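Local coordinates for protein pyruvate dehydrogenase complex, dihydrolipoamide acetyltransferase E2 component (Thermus thermophilus, PDB 2EQ9) that probably serves as the acetyltransferase core component of the pyruvate dehydrogenase complex, this chain being its small peripheral subunit-binding domain, at residues C[1-6]-C[28-33]; C[16-21]-C[33-38]. One frame throughout, in Å; residues are numbered along the deposited sequence.

Contact 1. Residues C[1-6]-C[28-33]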
ATOM      1  N   MET C   1      -8.505   0.513 -28.044  1.00 64.60           N
ATOM      2  CA  MET C   1      -7.154   1.141 -28.052  1.00 63.39           C
ATOM      3  C   MET C   1      -6.593   1.274 -26.646  1.00 61.58           C
ATOM      4  O   MET C   1      -7.303   1.652 -25.713  1.00 61.61           O
ATOM      5  CB  MET C   1      -7.208   2.534 -28.682  1.00 66.32           C
ATOM      6  CG  MET C   1      -5.894   3.301 -28.570  1.00 68.98           C
ATOM      7  SD  MET C   1      -6.140   5.040 -28.149  1.00 72.36           S
ATOM      8  CE  MET C   1      -6.129   4.969 -26.355  1.00 71.73           C
ATOM      9  N   LEU C   2      -5.311   0.961 -26.499  1.00 58.70           N
ATOM     10  CA  LEU C   2      -4.651   1.072 -25.208  1.00 54.89           C
ATOM     11  C   LEU C   2      -3.393   1.929 -25.325  1.00 50.80           C
ATOM     12  O   LEU C   2      -2.430   1.558 -25.999  1.00 51.21           O
ATOM     13  CB  LEU C   2      -4.320  -0.321 -24.646  1.00 57.12           C
ATOM     14  CG  LEU C   2      -3.606  -1.395 -25.474  1.00 57.57           C
ATOM     15  CD1 LEU C   2      -3.360  -2.610 -24.590  1.00 57.19           C
ATOM     16  CD2 LEU C   2      -4.440  -1.787 -26.684  1.00 59.55           C
ATOM     17  N   ALA C   3      -3.426   3.089 -24.675  1.00 44.15           N
ATOM     18  CA  ALA C   3      -2.310   4.025 -24.693  1.00 40.28           C
ATOM     19  C   ALA C   3      -1.935   4.487 -23.280  1.00 38.46           C
ATOM     20  O   ALA C   3      -2.786   4.968 -22.521  1.00 36.42           O
ATOM     21  CB  ALA C   3      -2.663   5.224 -25.553  1.00 37.09           C
ATOM     22  N   VAL C   4      -0.660   4.330 -22.932  1.00 35.93           N
ATOM     23  CA  VAL C   4      -0.182   4.739 -21.619  1.00 34.74           C
ATOM     24  C   VAL C   4      -0.409   6.242 -21.509  1.00 33.84           C
ATOM     25  O   VAL C   4      -0.428   6.941 -22.519  1.00 35.20           O
ATOM     26  CB  VAL C   4       1.315   4.417 -21.439  1.00 33.73           C
ATOM     27  CG1 VAL C   4       1.567   2.962 -21.802  1.00 32.22           C
ATOM     28  CG2 VAL C   4       2.170   5.346 -22.304  1.00 35.46           C
ATOM     29  N   PRO C   5      -0.606   6.752 -20.285  1.00 32.05           N
ATOM     30  CA  PRO C   5      -0.838   8.184 -20.068  1.00 32.94           C
ATOM     31  C   PRO C   5       0.191   9.104 -20.750  1.00 33.76           C
ATOM     32  O   PRO C   5      -0.175  10.106 -21.360  1.00 33.65           O
ATOM     33  CB  PRO C   5      -0.802   8.315 -18.544  1.00 33.11           C
ATOM     34  CG  PRO C   5      -1.254   6.959 -18.067  1.00 32.63           C
ATOM     35  CD  PRO C   5      -0.520   6.031 -19.003  1.00 32.14           C
ATOM     36  N   ALA C   6       1.473   8.769 -20.642  1.00 34.40           N
ATOM     37  CA  ALA C   6       2.513   9.594 -21.252  1.00 36.78           C
ATOM     38  C   ALA C   6       2.280   9.786 -22.753  1.00 36.93           C
ATOM     39  O   ALA C   6       2.487  10.877 -23.287  1.00 37.26           O
ATOM     40  CB  ALA C   6       3.892   8.971 -21.010  1.00 36.61           C
ATOM     41  N   GLY C  28      -0.662  -3.755 -29.994  1.00 65.81           N
ATOM     42  CA  GLY C  28      -1.063  -2.356 -29.984  1.00 62.13           C
ATOM     43  C   GLY C  28      -0.850  -1.346 -28.871  1.00 59.47           C
ATOM     44  O   GLY C  28      -1.259  -0.197 -29.041  1.00 60.29           O
ATOM     45  N   ARG C  29      -0.236  -1.709 -27.753  1.00 56.01           N
ATOM     46  CA  ARG C  29      -0.052  -0.715 -26.699  1.00 51.53           C
ATOM     47  C   ARG C  29       0.750   0.465 -27.243  1.00 49.21           C
ATOM     48  O   ARG C  29       1.884   0.305 -27.689  1.00 49.39           O
ATOM     49  CB  ARG C  29       0.663  -1.322 -25.486  1.00 51.83           C
ATOM     50  CG  ARG C  29       0.762  -0.361 -24.306  1.00 50.92           C
ATOM     51  CD  ARG C  29       1.450  -0.976 -23.087  1.00 51.05           C
ATOM     52  NE  ARG C  29       0.623  -1.960 -22.394  1.00 50.46           N
ATOM     53  CZ  ARG C  29       0.641  -3.266 -22.635  1.00 53.34           C
ATOM     54  NH1 ARG C  29       1.450  -3.765 -23.562  1.00 52.98           N
ATOM     55  NH2 ARG C  29      -0.144  -4.080 -21.941  1.00 54.68           N
ATOM     56  N   VAL C  30       0.147   1.648 -27.221  1.00 46.72           N
ATOM     57  CA  VAL C  30       0.812   2.849 -27.718  1.00 44.13           C
ATOM     58  C   VAL C  30       1.743   3.463 -26.673  1.00 44.42           C
ATOM     59  O   VAL C  30       1.332   3.748 -25.546  1.00 43.66           O
ATOM     60  CB  VAL C  30      -0.222   3.903 -28.145  1.00 43.87           C
ATOM     61  CG1 VAL C  30       0.477   5.092 -28.779  1.00 40.48           C
ATOM     62  CG2 VAL C  30      -1.226   3.280 -29.111  1.00 42.28           C
ATOM     63  N   ARG C  31       3.001   3.661 -27.060  1.00 43.63           N
ATOM     64  CA  ARG C  31       4.009   4.244 -26.181  1.00 44.27           C
ATOM     65  C   ARG C  31       4.402   5.621 -26.690  1.00 45.23           C
ATOM     66  O   ARG C  31       4.117   5.964 -27.834  1.00 45.16           O
ATOM     67  CB  ARG C  31       5.261   3.367 -26.151  1.00 44.00           C
ATOM     68  CG  ARG C  31       5.029   1.953 -25.689  1.00 43.68           C
ATOM     69  CD  ARG C  31       4.744   1.896 -24.204  1.00 43.70           C
ATOM     70  NE  ARG C  31       4.699   0.513 -23.744  1.00 44.23           N
ATOM     71  CZ  ARG C  31       4.833   0.136 -22.475  1.00 44.33           C
ATOM     72  NH1 ARG C  31       4.776  -1.153 -22.160  1.00 42.94           N
ATOM     73  NH2 ARG C  31       5.031   1.041 -21.526  1.00 39.08           N
ATOM     74  N   VAL C  32       5.060   6.399 -25.836  1.00 46.78           N
ATOM     75  CA  VAL C  32       5.520   7.737 -26.206  1.00 48.32           C
ATOM     76  C   VAL C  32       6.339   7.677 -27.495  1.00 49.43           C
ATOM     77  O   VAL C  32       6.271   8.579 -28.329  1.00 49.98           O
ATOM     78  CB  VAL C  32       6.394   8.358 -25.086  1.00 48.35           C
ATOM     79  CG1 VAL C  32       7.188   9.547 -25.625  1.00 48.92           C
ATOM     80  CG2 VAL C  32       5.512   8.809 -23.940  1.00 47.52           C
ATOM     81  N   GLU C  33       7.108   6.605 -27.654  1.00 51.28           N
ATOM     82  CA  GLU C  33       7.932   6.436 -28.845  1.00 52.45           C
ATOM     83  C   GLU C  33       7.047   6.370 -30.083  1.00 51.95           C
ATOM     84  O   GLU C  33       7.306   7.054 -31.074  1.00 52.08           O
ATOM     85  CB  GLU C  33       8.774   5.159 -28.741  1.00 53.57           C
ATOM     86  CG  GLU C  33       9.565   5.037 -27.444  1.00 56.21           C
ATOM     87  CD  GLU C  33       8.725   4.496 -26.302  1.00 56.66           C
ATOM     88  OE1 GLU C  33       8.476   3.271 -26.280  1.00 55.33           O
ATOM     89  OE2 GLU C  33       8.308   5.296 -25.436  1.00 58.15           O
TER
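L2 and V30 join the two segments through backbone: V30 N donates to L2 O over 2.9 Å, nearly straight at 169° and in the carbonyl plane. A weak bond, from V4 N to V30 O at 3.3 Å, completes a single parallel bridge centred on A3 and V30, whose CB atoms meet at 3.8 Å. L2 O also receives a CA-H contact from R29. The L2 side chain, with CG between the backbone N and the carbonyl carbon (chi1 50°), sets CG 3.8 Å from R29 CA and CD1 over one face of the R29 guanidinium, towards its rim. V4 points toward 28-33, its CG1 and CG2 lying 3.8 and 3.7 Å from V30 O. The bend at chi2 (-72°) of R31 brings its CD within 4.1 Å of V4 CG1, the two side chains crossing at about a right angle. Within 28-33, R29 CD packs over one face of the R31 guanidinium. A6 CB presses on V32 CG2 at 3.4 Å, tighter than an ordinary carbon contact, where helices 5-13 and 32-39 begin. Both arginines hydrogen-bond to backbone of other protein chains, R29 through NE and NH2, R31 through NH2. One good and one weak backbone bond, with small apolar groups, thus tie the leads into both helices, and the arginine ends join L2, V4 and A6 N in meeting two partner chains, as expected of a peripheral subunit-binding domain.

Contact 2. Residues C[16-21]-C[33-38]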
ATOM      1  N   ILE C  16      -2.335  15.385 -32.308  1.00 52.31           N
ATOM      2  CA  ILE C  16      -2.486  14.100 -32.985  1.00 51.26           C
ATOM      3  C   ILE C  16      -3.522  13.215 -32.298  1.00 51.90           C
ATOM      4  O   ILE C  16      -3.392  12.899 -31.113  1.00 51.18           O
ATOM      5  CB  ILE C  16      -1.157  13.308 -33.009  1.00 50.84           C
ATOM      6  CG1 ILE C  16      -0.084  14.086 -33.769  1.00 50.78           C
ATOM      7  CG2 ILE C  16      -1.371  11.954 -33.668  1.00 50.10           C
ATOM      8  CD1 ILE C  16       1.269  13.408 -33.757  1.00 50.26           C
ATOM      9  N   PRO C  17      -4.567  12.806 -33.030  1.00 52.20           N
ATOM     10  CA  PRO C  17      -5.598  11.944 -32.441  1.00 52.73           C
ATOM     11  C   PRO C  17      -4.967  10.609 -32.030  1.00 53.57           C
ATOM     12  O   PRO C  17      -4.513   9.836 -32.876  1.00 52.92           O
ATOM     13  CB  PRO C  17      -6.626  11.809 -33.568  1.00 53.52           C
ATOM     14  CG  PRO C  17      -5.814  12.049 -34.817  1.00 53.93           C
ATOM     15  CD  PRO C  17      -4.902  13.169 -34.417  1.00 52.56           C
ATOM     16  N   ILE C  18      -4.941  10.352 -30.725  1.00 54.70           N
ATOM     17  CA  ILE C  18      -4.327   9.144 -30.184  1.00 56.72           C
ATOM     18  C   ILE C  18      -4.800   7.831 -30.800  1.00 58.76           C
ATOM     19  O   ILE C  18      -4.004   6.909 -30.984  1.00 57.91           O
ATOM     20  CB  ILE C  18      -4.500   9.064 -28.642  1.00 55.85           C
ATOM     21  CG1 ILE C  18      -3.660   7.911 -28.084  1.00 54.33           C
ATOM     22  CG2 ILE C  18      -5.970   8.881 -28.278  1.00 55.44           C
ATOM     23  CD1 ILE C  18      -2.164   8.066 -28.317  1.00 52.11           C
ATOM     24  N   GLU C  19      -6.087   7.737 -31.118  1.00 61.53           N
ATOM     25  CA  GLU C  19      -6.613   6.510 -31.708  1.00 64.47           C
ATOM     26  C   GLU C  19      -6.075   6.263 -33.112  1.00 64.71           C
ATOM     27  O   GLU C  19      -6.334   5.217 -33.707  1.00 64.82           O
ATOM     28  CB  GLU C  19      -8.148   6.535 -31.735  1.00 67.02           C
ATOM     29  CG  GLU C  19      -8.771   7.876 -32.098  1.00 69.97           C
ATOM     30  CD  GLU C  19      -8.667   8.885 -30.971  1.00 71.33           C
ATOM     31  OE1 GLU C  19      -8.990   8.519 -29.822  1.00 72.69           O
ATOM     32  OE2 GLU C  19      -8.269  10.041 -31.231  1.00 72.80           O
ATOM     33  N   GLU C  20      -5.317   7.222 -33.633  1.00 65.92           N
ATOM     34  CA  GLU C  20      -4.755   7.101 -34.973  1.00 67.19           C
ATOM     35  C   GLU C  20      -3.293   6.668 -34.938  1.00 66.98           C
ATOM     36  O   GLU C  20      -2.700   6.387 -35.979  1.00 66.22           O
ATOM     37  CB  GLU C  20      -4.861   8.436 -35.718  1.00 69.16           C
ATOM     38  CG  GLU C  20      -6.249   9.072 -35.721  1.00 72.48           C
ATOM     39  CD  GLU C  20      -7.324   8.190 -36.331  1.00 74.23           C
ATOM     40  OE1 GLU C  20      -7.099   7.641 -37.432  1.00 75.23           O
ATOM     41  OE2 GLU C  20      -8.405   8.060 -35.712  1.00 75.45           O
ATOM     42  N   VAL C  21      -2.710   6.619 -33.742  1.00 66.96           N
ATOM     43  CA  VAL C  21      -1.311   6.224 -33.589  1.00 66.75           C
ATOM     44  C   VAL C  21      -1.147   4.713 -33.432  1.00 66.94           C
ATOM     45  O   VAL C  21      -1.625   4.124 -32.462  1.00 66.70           O
ATOM     46  CB  VAL C  21      -0.664   6.901 -32.364  1.00 66.30           C
ATOM     47  CG1 VAL C  21       0.807   6.522 -32.279  1.00 65.80           C
ATOM     48  CG2 VAL C  21      -0.821   8.405 -32.458  1.00 66.54           C
ATOM     49  N   GLU C  33       7.108   6.605 -27.654  1.00 51.28           N
ATOM     50  CA  GLU C  33       7.932   6.436 -28.845  1.00 52.45           C
ATOM     51  C   GLU C  33       7.047   6.370 -30.083  1.00 51.95           C
ATOM     52  O   GLU C  33       7.306   7.054 -31.074  1.00 52.08           O
ATOM     53  CB  GLU C  33       8.774   5.159 -28.741  1.00 53.57           C
ATOM     54  CG  GLU C  33       9.565   5.037 -27.444  1.00 56.21           C
ATOM     55  CD  GLU C  33       8.725   4.496 -26.302  1.00 56.66           C
ATOM     56  OE1 GLU C  33       8.476   3.271 -26.280  1.00 55.33           O
ATOM     57  OE2 GLU C  33       8.308   5.296 -25.436  1.00 58.15           O
ATOM     58  N   ASP C  34       5.999   5.552 -30.018  1.00 50.94           N
ATOM     59  CA  ASP C  34       5.072   5.402 -31.138  1.00 51.96           C
ATOM     60  C   ASP C  34       4.433   6.732 -31.541  1.00 51.93           C
ATOM     61  O   ASP C  34       4.336   7.048 -32.726  1.00 51.37           O
ATOM     62  CB  ASP C  34       3.970   4.399 -30.789  1.00 51.51           C
ATOM     63  CG  ASP C  34       4.519   3.051 -30.378  1.00 52.86           C
ATOM     64  OD1 ASP C  34       5.422   2.538 -31.076  1.00 55.35           O
ATOM     65  OD2 ASP C  34       4.045   2.497 -29.363  1.00 51.14           O
ATOM     66  N   VAL C  35       3.993   7.508 -30.557  1.00 52.49           N
ATOM     67  CA  VAL C  35       3.368   8.789 -30.851  1.00 54.63           C
ATOM     68  C   VAL C  35       4.345   9.681 -31.611  1.00 56.23           C
ATOM     69  O   VAL C  35       3.971  10.347 -32.575  1.00 55.81           O
ATOM     70  CB  VAL C  35       2.915   9.501 -29.558  1.00 54.02           C
ATOM     71  CG1 VAL C  35       2.248  10.824 -29.898  1.00 54.63           C
ATOM     72  CG2 VAL C  35       1.947   8.615 -28.795  1.00 53.54           C
ATOM     73  N   ARG C  36       5.603   9.682 -31.179  1.00 58.27           N
ATOM     74  CA  ARG C  36       6.634  10.483 -31.830  1.00 60.33           C
ATOM     75  C   ARG C  36       6.946   9.901 -33.207  1.00 61.11           C
ATOM     76  O   ARG C  36       7.183  10.639 -34.165  1.00 61.41           O
ATOM     77  CB  ARG C  36       7.900  10.515 -30.969  1.00 59.76           C
ATOM     78  N   ALA C  37       6.942   8.575 -33.299  1.00 62.30           N
ATOM     79  CA  ALA C  37       7.222   7.891 -34.555  1.00 63.77           C
ATOM     80  C   ALA C  37       6.176   8.264 -35.595  1.00 65.10           C
ATOM     81  O   ALA C  37       6.484   8.412 -36.778  1.00 66.79           O
ATOM     82  CB  ALA C  37       7.229   6.382 -34.343  1.00 63.58           C
ATOM     83  N   TYR C  38       4.937   8.416 -35.143  1.00 65.49           N
ATOM     84  CA  TYR C  38       3.832   8.777 -36.022  1.00 66.27           C
ATOM     85  C   TYR C  38       3.936  10.261 -36.365  1.00 67.11           C
ATOM     86  O   TYR C  38       3.541  10.686 -37.450  1.00 67.64           O
ATOM     87  CB  TYR C  38       2.499   8.492 -35.319  1.00 66.36           C
ATOM     88  CG  TYR C  38       1.265   8.729 -36.163  1.00 66.28           C
ATOM     89  CD1 TYR C  38       0.989   7.934 -37.275  1.00 66.70           C
ATOM     90  CD2 TYR C  38       0.364   9.743 -35.841  1.00 65.94           C
ATOM     91  CE1 TYR C  38      -0.157   8.144 -38.044  1.00 65.94           C
ATOM     92  CE2 TYR C  38      -0.782   9.960 -36.602  1.00 65.60           C
ATOM     93  CZ  TYR C  38      -1.036   9.159 -37.700  1.00 65.78           C
ATOM     94  OH  TYR C  38      -2.171   9.376 -38.449  1.00 66.45           O
TER
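Y38 CG stands anti to its backbone N (chi1 -176°), directed toward 16-21, and chi2 (67°) turns the ring so that its edge meets I16 and a face meets E20 O. On I16, CG2 is likewise anti to the backbone N, and this methyl lies near the ring plane, 3.6 Å from Y38 CD2 and equally close to CE2. E20 O is 3.6 Å above the ring plane, displaced towards the rim; V21 CA is over that same face. E20 CB adds a contact with Y38 OH at 3.9 Å. Both V21 methyls pack on the D34-Y38 turn. CG2 touches Y38 CD2 at 3.8 Å, whereas CG1 lies 3.6 Å from D34 O and 4.0 Å from Y38 CB. That D34 carbonyl accepts the helical bond from Y38 N. Deeper in, I18 CD1 reaches V35 CG2 at 4.2 Å, and V35 continues the apolar layer onto A7, L10 and A11 of helix 5-13. The short 3-10 turn at 18-20 is held by E20 N to P17 O and V21 N to I18 O. D34 OD2 accepts from R31 N, the N-cap residue, within the first turn of the helix, and is also bonded to S24 OG of the preceding loop. The join is therefore van der Waals in kind, aliphatic inside, with a tyrosine ring beneath a backbone carbonyl at the more exposed margin; it packs the loop that connects the two helices of the peripheral subunit-binding domain onto the second of them.

Contacts 1 and 2 lie with centres about 8 Å apart in a domain of some forty residues. Their segments alternate along the chain, 1-6, 16-21, 28-33, 33-38, and the last two meet at E33 on helix 32-39. Contact 1 joins the chain start to the approach of that helix; contact 2 lays the connecting loop against the length of that helix. They touch directly: V30 CG1 packs on V35 CG2, V30 CG2 on V21 O, and M1 SD on I18 CG1. Apolar packing through V30 and V35 thus runs from one contact into the other. Other protein chains reach contact 1 but touch neither segment of contact 2, so in this assembly the surface facing the partner chains is that of contact 1.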